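Local coordinates for protein glycosyl hydrolase 25 (Streptococcus pneumoniae, PDB 4FF5) that probably hydrolyses glycosidic bonds in cell-wall peptidoglycan, as other family 25 glycosyl hydrolases do, and acts as a virulence factor in host-cell invasion, at residues Gly126-Val129 / Gln130-Glu133; Val138-Asn141 / Ala142-Tyr146; Gly166-Asn169 / Phe170-Lys173. One frame throughout, in Å; residues are numbered along the deposited sequence. Where two conformers were deposited one is given.

Contact 1 (Gly126-Val129 / Gln130-Glu133)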
ATOM      1  N   GLY A 126       8.658   8.017 -11.631  1.00 18.99           N
ATOM      2  CA  GLY A 126       9.218   8.133 -13.009  1.00 20.39           C
ATOM      3  C   GLY A 126       9.248   9.576 -13.500  1.00 21.01           C
ATOM      4  O   GLY A 126       8.343  10.362 -13.200  1.00 19.82           O
ATOM      5  N   LYS A 127      10.308   9.938 -14.228  1.00 22.97           N
ATOM      6  CA  LYS A 127      10.443  11.304 -14.760  1.00 24.99           C
ATOM      7  C   LYS A 127      10.008  11.414 -16.210  1.00 25.90           C
ATOM      8  O   LYS A 127      10.081  12.499 -16.814  1.00 26.03           O
ATOM      9  CB  LYS A 127      11.878  11.810 -14.622  1.00 27.64           C
ATOM     10  CG  LYS A 127      12.429  11.737 -13.207  1.00 29.38           C
ATOM     11  CD  LYS A 127      13.831  12.327 -13.160  1.00 31.70           C
ATOM     12  CE  LYS A 127      14.635  11.771 -11.999  1.00 34.30           C
ATOM     13  NZ  LYS A 127      15.407  10.541 -12.363  1.00 36.26           N
ATOM     14  N   SER A 128       9.539  10.299 -16.763  1.00 25.83           N
ATOM     15  CA  SER A 128       9.057  10.248 -18.140  1.00 27.03           C
ATOM     16  C   SER A 128       8.178   9.022 -18.278  1.00 26.60           C
ATOM     17  O   SER A 128       8.219   8.143 -17.413  1.00 24.98           O
ATOM     18  CB  SER A 128      10.238  10.118 -19.103  1.00 28.61           C
ATOM     19  OG  SER A 128      10.891   8.871 -18.908  1.00 29.47           O
ATOM     20  N   VAL A 129       7.413   8.944 -19.366  1.00 26.36           N
ATOM     21  CA  VAL A 129       6.611   7.750 -19.654  1.00 27.35           C
ATOM     22  C   VAL A 129       7.444   6.469 -19.631  1.00 27.34           C
ATOM     23  O   VAL A 129       6.995   5.447 -19.094  1.00 27.36           O
ATOM     24  CB  VAL A 129       5.794   7.861 -20.965  1.00 29.19           C
ATOM     25  CG1 VAL A 129       6.672   8.258 -22.150  1.00 30.55           C
ATOM     26  CG2 VAL A 129       5.035   6.570 -21.253  1.00 29.83           C
ATOM     27  N   GLN A 130       8.651   6.537 -20.197  1.00 27.13           N
ATOM     28  CA  GLN A 130       9.525   5.385 -20.290  0.50 27.65           C
ATOM     29  C   GLN A 130       9.871   4.874 -18.880  1.00 26.05           C
ATOM     30  O   GLN A 130       9.767   3.672 -18.605  1.00 25.92           O
ATOM     31  CB  GLN A 130      10.777   5.749 -21.106  0.50 28.58           C
ATOM     32  CG  GLN A 130      10.513   6.014 -22.600  0.50 30.49           C
ATOM     33  CD  GLN A 130       9.916   7.391 -22.936  0.50 30.75           C
ATOM     34  OE1 GLN A 130       9.344   7.579 -24.021  0.50 32.38           O
ATOM     35  NE2 GLN A 130      10.073   8.359 -22.040  1.00 29.22           N
ATOM     36  N   GLU A 131      10.269   5.798 -18.000  1.00 25.29           N
ATOM     37  CA  GLU A 131      10.595   5.462 -16.593  1.00 24.45           C
ATOM     38  C   GLU A 131       9.369   4.934 -15.849  1.00 22.49           C
ATOM     39  O   GLU A 131       9.477   4.014 -15.029  1.00 21.24           O
ATOM     40  CB  GLU A 131      11.179   6.665 -15.842  1.00 25.88           C
ATOM     41  CG  GLU A 131      12.511   7.164 -16.407  1.00 28.77           C
ATOM     42  CD  GLU A 131      13.255   8.129 -15.491  1.00 29.78           C
ATOM     43  OE1 GLU A 131      12.698   8.547 -14.445  1.00 29.03           O
ATOM     44  OE2 GLU A 131      14.419   8.471 -15.821  1.00 29.22           O
ATOM     45  N   MET A 132       8.206   5.523 -16.121  1.00 21.49           N
ATOM     46  CA  MET A 132       6.969   5.065 -15.470  1.00 21.11           C
ATOM     47  C   MET A 132       6.637   3.631 -15.848  1.00 21.71           C
ATOM     48  O   MET A 132       6.305   2.822 -14.982  1.00 21.67           O
ATOM     49  CB  MET A 132       5.803   5.996 -15.780  1.00 20.23           C
ATOM     50  CG  MET A 132       5.945   7.345 -15.116  1.00 19.45           C
ATOM     51  SD  MET A 132       5.695   7.205 -13.329  1.00 18.19           S
ATOM     52  CE  MET A 132       5.265   8.897 -12.937  1.00 18.27           C
ATOM     53  N   GLU A 133       6.749   3.319 -17.141  1.00 22.68           N
ATOM     54  CA  GLU A 133       6.447   1.986 -17.643  1.00 24.19           C
ATOM     55  C   GLU A 133       7.481   0.942 -17.180  1.00 24.63           C
ATOM     56  O   GLU A 133       7.110  -0.201 -16.866  1.00 24.90           O
ATOM     57  CB  GLU A 133       6.287   2.016 -19.174  1.00 26.44           C
ATOM     58  CG  GLU A 133       5.047   2.778 -19.608  1.00 26.66           C
ATOM     59  CD  GLU A 133       4.878   2.875 -21.122  1.00 28.81           C
ATOM     60  OE1 GLU A 133       5.759   2.414 -21.880  1.00 29.37           O
ATOM     61  OE2 GLU A 133       3.856   3.426 -21.549  1.00 28.65           O
TER

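Contact 2 (Val138-Asn141 / Ala142-Tyr146)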
ATOM      1  N   VAL A 138       9.067  -3.554 -13.433  1.00 19.82           N
ATOM      2  CA  VAL A 138       9.922  -4.000 -12.325  1.00 19.58           C
ATOM      3  C   VAL A 138       9.094  -4.390 -11.091  1.00 19.27           C
ATOM      4  O   VAL A 138       9.395  -5.390 -10.393  1.00 19.74           O
ATOM      5  CB  VAL A 138      10.958  -2.899 -11.958  1.00 19.75           C
ATOM      6  CG1 VAL A 138      11.739  -3.250 -10.691  1.00 19.33           C
ATOM      7  CG2 VAL A 138      11.918  -2.651 -13.118  1.00 20.58           C
ATOM      8  N   PHE A 139       8.059  -3.590 -10.835  1.00 18.38           N
ATOM      9  CA  PHE A 139       7.166  -3.723  -9.668  1.00 18.06           C
ATOM     10  C   PHE A 139       6.304  -4.951  -9.852  1.00 18.30           C
ATOM     11  O   PHE A 139       6.242  -5.801  -8.980  1.00 18.07           O
ATOM     12  CB  PHE A 139       6.312  -2.457  -9.588  1.00 17.27           C
ATOM     13  CG  PHE A 139       5.178  -2.495  -8.594  1.00 16.57           C
ATOM     14  CD1 PHE A 139       5.355  -2.976  -7.283  1.00 16.40           C
ATOM     15  CD2 PHE A 139       3.947  -1.916  -8.933  1.00 16.39           C
ATOM     16  CE1 PHE A 139       4.300  -2.953  -6.366  1.00 15.79           C
ATOM     17  CE2 PHE A 139       2.903  -1.879  -8.007  1.00 15.73           C
ATOM     18  CZ  PHE A 139       3.083  -2.385  -6.721  1.00 15.75           C
ATOM     19  N   TYR A 140       5.657  -5.053 -11.015  1.00 18.89           N
ATOM     20  CA  TYR A 140       4.827  -6.211 -11.294  1.00 19.25           C
ATOM     21  C   TYR A 140       5.611  -7.527 -11.239  1.00 19.72           C
ATOM     22  O   TYR A 140       5.143  -8.492 -10.645  1.00 20.27           O
ATOM     23  CB  TYR A 140       4.096  -6.077 -12.623  1.00 20.43           C
ATOM     24  CG  TYR A 140       3.055  -7.142 -12.826  1.00 21.49           C
ATOM     25  CD1 TYR A 140       3.346  -8.294 -13.570  1.00 22.46           C
ATOM     26  CD2 TYR A 140       1.800  -7.033 -12.234  1.00 21.57           C
ATOM     27  CE1 TYR A 140       2.398  -9.286 -13.747  1.00 23.38           C
ATOM     28  CE2 TYR A 140       0.846  -8.022 -12.400  1.00 22.86           C
ATOM     29  CZ  TYR A 140       1.151  -9.136 -13.162  1.00 23.22           C
ATOM     30  OH  TYR A 140       0.211 -10.106 -13.326  1.00 24.58           O
ATOM     31  N   ASN A 141       6.780  -7.560 -11.871  1.00 19.95           N
ATOM     32  CA  ASN A 141       7.571  -8.793 -11.936  1.00 20.78           C
ATOM     33  C   ASN A 141       8.104  -9.218 -10.586  1.00 20.13           C
ATOM     34  O   ASN A 141       8.241 -10.410 -10.324  1.00 21.47           O
ATOM     35  CB  ASN A 141       8.690  -8.684 -12.973  1.00 21.29           C
ATOM     36  CG  ASN A 141       8.160  -8.566 -14.394  1.00 23.26           C
ATOM     37  OD1 ASN A 141       6.987  -8.863 -14.662  1.00 24.54           O
ATOM     38  ND2 ASN A 141       9.013  -8.107 -15.316  1.00 23.51           N
ATOM     39  N   ALA A 142       8.361  -8.255  -9.704  1.00 18.92           N
ATOM     40  CA  ALA A 142       8.836  -8.600  -8.372  1.00 18.39           C
ATOM     41  C   ALA A 142       7.706  -9.077  -7.439  1.00 17.98           C
ATOM     42  O   ALA A 142       7.888  -9.970  -6.628  1.00 17.34           O
ATOM     43  CB  ALA A 142       9.604  -7.434  -7.763  1.00 17.99           C
ATOM     44  N   ALA A 143       6.517  -8.505  -7.599  1.00 17.40           N
ATOM     45  CA  ALA A 143       5.441  -8.745  -6.663  1.00 17.40           C
ATOM     46  C   ALA A 143       4.511  -9.879  -7.086  1.00 18.03           C
ATOM     47  O   ALA A 143       3.993 -10.587  -6.226  1.00 18.38           O
ATOM     48  CB  ALA A 143       4.623  -7.465  -6.473  1.00 16.76           C
ATOM     49  N   SER A 144       4.258 -10.002  -8.390  1.00 18.73           N
ATOM     50  CA  SER A 144       3.266 -10.958  -8.910  1.00 20.18           C
ATOM     51  C   SER A 144       3.456 -12.422  -8.459  1.00 21.43           C
ATOM     52  O   SER A 144       2.460 -13.108  -8.247  1.00 21.33           O
ATOM     53  CB  SER A 144       3.105 -10.850 -10.437  1.00 20.93           C
ATOM     54  OG  SER A 144       4.288 -11.249 -11.135  1.00 21.77           O
ATOM     55  N   PRO A 145       4.725 -12.887  -8.276  1.00 22.54           N
ATOM     56  CA  PRO A 145       4.944 -14.254  -7.794  1.00 23.81           C
ATOM     57  C   PRO A 145       4.260 -14.537  -6.463  1.00 24.38           C
ATOM     58  O   PRO A 145       4.000 -15.696  -6.148  1.00 25.74           O
ATOM     59  CB  PRO A 145       6.468 -14.331  -7.629  1.00 24.02           C
ATOM     60  CG  PRO A 145       6.995 -13.346  -8.620  1.00 23.77           C
ATOM     61  CD  PRO A 145       6.007 -12.218  -8.583  1.00 22.72           C
ATOM     62  N   TYR A 146       3.970 -13.488  -5.694  1.00 23.34           N
ATOM     63  CA  TYR A 146       3.373 -13.640  -4.360  1.00 23.54           C
ATOM     64  C   TYR A 146       1.844 -13.557  -4.351  1.00 23.71           C
ATOM     65  O   TYR A 146       1.229 -13.685  -3.302  1.00 23.58           O
ATOM     66  CB  TYR A 146       3.987 -12.627  -3.380  1.00 22.29           C
ATOM     67  CG  TYR A 146       5.468 -12.816  -3.221  1.00 22.77           C
ATOM     68  CD1 TYR A 146       5.968 -13.777  -2.340  1.00 22.93           C
ATOM     69  CD2 TYR A 146       6.383 -12.069  -3.976  1.00 22.13           C
ATOM     70  CE1 TYR A 146       7.327 -13.968  -2.201  1.00 23.34           C
ATOM     71  CE2 TYR A 146       7.755 -12.260  -3.832  1.00 22.65           C
ATOM     72  CZ  TYR A 146       8.210 -13.218  -2.942  1.00 23.17           C
ATOM     73  OH  TYR A 146       9.552 -13.432  -2.773  1.00 24.29           O
TER

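Contact 3 (Gly166-Asn169 / Phe170-Lys173)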
ATOM      1  N   GLY A 166       1.572  10.825 -16.214  1.00 19.45           N
ATOM      2  CA  GLY A 166       2.584   9.864 -15.784  1.00 19.24           C
ATOM      3  C   GLY A 166       1.998   8.772 -14.907  1.00 18.28           C
ATOM      4  O   GLY A 166       2.342   7.590 -15.054  1.00 19.06           O
ATOM      5  N   VAL A 167       1.109   9.165 -13.991  1.00 17.17           N
ATOM      6  CA  VAL A 167       0.430   8.202 -13.112  1.00 16.48           C
ATOM      7  C   VAL A 167      -0.374   7.215 -13.965  1.00 17.24           C
ATOM      8  O   VAL A 167      -0.320   6.000 -13.743  1.00 16.47           O
ATOM      9  CB  VAL A 167      -0.467   8.911 -12.084  1.00 15.91           C
ATOM     10  CG1 VAL A 167      -1.435   7.926 -11.427  1.00 15.59           C
ATOM     11  CG2 VAL A 167       0.401   9.610 -11.038  1.00 15.62           C
ATOM     12  N   GLU A 168      -1.108   7.750 -14.947  1.00 17.28           N
ATOM     13  CA  GLU A 168      -1.838   6.916 -15.882  1.00 18.24           C
ATOM     14  C   GLU A 168      -0.916   6.002 -16.688  1.00 18.73           C
ATOM     15  O   GLU A 168      -1.268   4.856 -16.931  1.00 18.55           O
ATOM     16  CB  GLU A 168      -2.705   7.765 -16.830  1.00 18.59           C
ATOM     17  CG  GLU A 168      -3.324   6.975 -17.982  1.00 19.92           C
ATOM     18  CD  GLU A 168      -4.234   5.822 -17.548  1.00 19.61           C
ATOM     19  OE1 GLU A 168      -4.628   5.726 -16.368  1.00 18.71           O
ATOM     20  OE2 GLU A 168      -4.595   4.995 -18.422  1.00 20.98           O
ATOM     21  N   ASN A 169       0.248   6.503 -17.102  1.00 19.40           N
ATOM     22  CA  ASN A 169       1.220   5.643 -17.795  1.00 20.42           C
ATOM     23  C   ASN A 169       1.580   4.412 -16.957  1.00 19.92           C
ATOM     24  O   ASN A 169       1.598   3.267 -17.462  1.00 19.10           O
ATOM     25  CB  ASN A 169       2.499   6.402 -18.146  1.00 21.75           C
ATOM     26  CG  ASN A 169       2.271   7.520 -19.144  1.00 23.66           C
ATOM     27  OD1 ASN A 169       1.425   7.415 -20.048  1.00 24.98           O
ATOM     28  ND2 ASN A 169       3.033   8.601 -18.993  1.00 23.56           N
ATOM     29  N   PHE A 170       1.847   4.664 -15.677  1.00 18.69           N
ATOM     30  CA  PHE A 170       2.174   3.600 -14.729  1.00 17.69           C
ATOM     31  C   PHE A 170       1.002   2.617 -14.610  1.00 17.67           C
ATOM     32  O   PHE A 170       1.195   1.404 -14.772  1.00 17.46           O
ATOM     33  CB  PHE A 170       2.525   4.219 -13.372  1.00 16.63           C
ATOM     34  CG  PHE A 170       3.231   3.278 -12.407  1.00 16.91           C
ATOM     35  CD1 PHE A 170       2.555   2.221 -11.798  1.00 16.59           C
ATOM     36  CD2 PHE A 170       4.565   3.481 -12.082  1.00 16.80           C
ATOM     37  CE1 PHE A 170       3.201   1.386 -10.892  1.00 16.64           C
ATOM     38  CE2 PHE A 170       5.227   2.639 -11.182  1.00 17.15           C
ATOM     39  CZ  PHE A 170       4.541   1.586 -10.587  1.00 17.01           C
ATOM     40  N   ARG A 171      -0.195   3.143 -14.314  1.00 16.91           N
ATOM     41  CA  ARG A 171      -1.406   2.328 -14.185  1.00 17.15           C
ATOM     42  C   ARG A 171      -1.688   1.446 -15.418  1.00 18.06           C
ATOM     43  O   ARG A 171      -1.915   0.240 -15.289  1.00 18.07           O
ATOM     44  CB  ARG A 171      -2.622   3.227 -13.913  1.00 16.61           C
ATOM     45  CG  ARG A 171      -3.852   2.462 -13.445  1.00 16.77           C
ATOM     46  CD  ARG A 171      -5.157   3.144 -13.876  1.00 16.68           C
ATOM     47  NE  ARG A 171      -5.228   3.279 -15.338  1.00 17.65           N
ATOM     48  CZ  ARG A 171      -5.592   2.314 -16.182  1.00 18.10           C
ATOM     49  NH1 ARG A 171      -5.926   1.115 -15.725  1.00 17.89           N
ATOM     50  NH2 ARG A 171      -5.600   2.552 -17.497  1.00 18.46           N
ATOM     51  N   ALA A 172      -1.717   2.076 -16.593  1.00 19.19           N
ATOM     52  CA  ALA A 172      -1.949   1.377 -17.863  1.00 19.99           C
ATOM     53  C   ALA A 172      -0.954   0.238 -18.092  1.00 20.61           C
ATOM     54  O   ALA A 172      -1.334  -0.862 -18.524  1.00 20.58           O
ATOM     55  CB  ALA A 172      -1.898   2.361 -19.025  1.00 20.71           C
ATOM     56  N   LYS A 173       0.325   0.496 -17.820  1.00 20.51           N
ATOM     57  CA  LYS A 173       1.328  -0.546 -18.012  1.00 21.45           C
ATOM     58  C   LYS A 173       1.080  -1.726 -17.072  1.00 21.54           C
ATOM     59  O   LYS A 173       1.121  -2.894 -17.492  1.00 21.15           O
ATOM     60  CB  LYS A 173       2.748   0.004 -17.864  1.00 22.03           C
ATOM     61  CG  LYS A 173       3.846  -1.038 -18.080  1.00 22.89           C
ATOM     62  CD  LYS A 173       3.999  -1.360 -19.574  1.00 24.51           C
ATOM     63  CE  LYS A 173       5.254  -2.185 -19.816  1.00 26.28           C
ATOM     64  NZ  LYS A 173       5.435  -2.426 -21.274  1.00 28.70           N
TER

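Contact 1 (Gly126-Val129 / Gln130-Glu133)
G126 meets M132, whose thioether folds back against the glycine backbone: SD of M132 lies 3.7 Å from CA of G126, and CE of M132 comes within 3.4 Å of the carbonyl O of G126. A bend at chi2 (-71°) of M132 turns the sulfur this way. The same side chain continues onto M163 and F170 of helix 163-177, while the carbonyl of G126 accepts a hydrogen bond from the hydroxyl of T159.

E131 bonds the backbone of K127 and only loosely pairs with its side chain. The amide N of K127 donates to OE1 of E131 at 2.8 Å, arriving from above the carboxylate plane. The E131 chain, extended beyond CG, carries the carboxylate back past the N-cap residue to this N-H. K127 lies across it, CB touching OE1, and its ammonium forms a long salt bridge, NZ of K127 being 4.0 Å from OE1 of E131.

S128 is the N-cap residue, and its hydroxyl caps the helix. With chi1 at 65°, OG sits between the backbone N and the carbonyl carbon, where it accepts the amide N of E131 at 3.3 Å in an almost straight bond (171°). The carbonyl O of S128 receives N of M132 at 2.9 Å, so one residue engages two successive helix amides.

V129 continues the backbone pattern by taking N of E133 on its carbonyl. Its side chain lies beside that of E133 and points the same way, CG2 of V129 touching OE2 of E133 at 3.4 Å; V129 and E133 also reach N169 and K173 of the next helix, respectively.

The arrangement is a serine N-cap, opening a barrel helix directly after the loop that leaves strand 118-123 of the family's TIM fold.

Contact 2 (Val138-Asn141 / Ala142-Tyr146)
S144 is bound to Y140 through backbone and side chain alike. The carbonyl O of Y140 accepts both N of S144 and the hydroxyl OG of S144, each at 2.9 Å, and the two donors approach from opposite faces of the carbonyl plane. Chi1 of S144 (66°) turns OG back to the Y140 carbonyl. The bond from CA to CB of S144 points toward the preceding segment, and Y140, with CG anti to its N (chi1 -170°), brings its ring to meet it. There CB of S144 makes a CH-pi contact, 3.9 Å from the ring centroid of Y140 and only 17° off its normal.

One residue earlier, N of A143 donates to O of F139 at 3.0 Å, while A142 N bonds to V138 O. P145 brings no N-H to the carbonyl of N141; its CD instead rests 3.4 Å from O of N141. This is the C-terminal part of helix 129-143, which links strands 118-123 and 151-155 in a beta-alpha-beta unit of the TIM barrel, and here the chain passes into a 3-10 turn at 144-146, with Y146 N bonded to A143 O.

Farther out, the Y140 ring meets Y151 and touches L174 and L177 of helix 163-177. F139 packs on F170 and L174 of that helix and on V82 of strand 77-84. At the end of the turn, NE2 of Q112 donates to O of Y146.

Contact 3 (Gly166-Asn169 / Phe170-Lys173)
E168 and R171 lie alongside each other on the helix and close a two-bond salt bridge. NE of R171 donates to OE1 of E168 at 2.7 Å and NH2 of R171 to OE2 of E168 at 2.8 Å, both nearly straight. The guanidinium thus grips side-on, each nitrogen meeting one oxygen on its syn side, and with the two planes only 24° apart the pair is held almost flat. Two bends bring the groups together: E168, with CG anti to the backbone N, turns at chi2 (59°), and R171 turns at chi3 (59°). OE2 of E168 also makes a weak, long ion pair with K200.

Regular i to i+4 bonds run beneath, including R171 N to V167 O at 2.9 Å and A172 N to E168 O at 2.8 Å. They belong to helix 163-177, which connects strands 151-155 and 182-186 in a beta-alpha-beta unit of the TIM fold.

F170 directs its ring away from the preceding turn, onto L153 of strand 151-155 and onto A135 and A136 of helix 129-143. V167 packs on V155 and I184 of the barrel strands.

Followed from the N terminus, the three contacts come in series and none encloses another; each closes a short local turn. Contact 1 starts helix 129-143 after strand 118-123, contact 2 sits at the far end of the same helix, and contact 3 lies on the next helix, 163-177, reached through strand 151-155. Contacts 1 and 2 share a helix but do not touch, their centres about 18 Å apart. Contact 3 meets both: M132, V129 and E133 of contact 1 pack on its residues, and contact 2 touches it through one aromatic pair. F170 therefore faces both parts of helix 129-143, joining two successive beta-alpha-beta units side by side on the barrel.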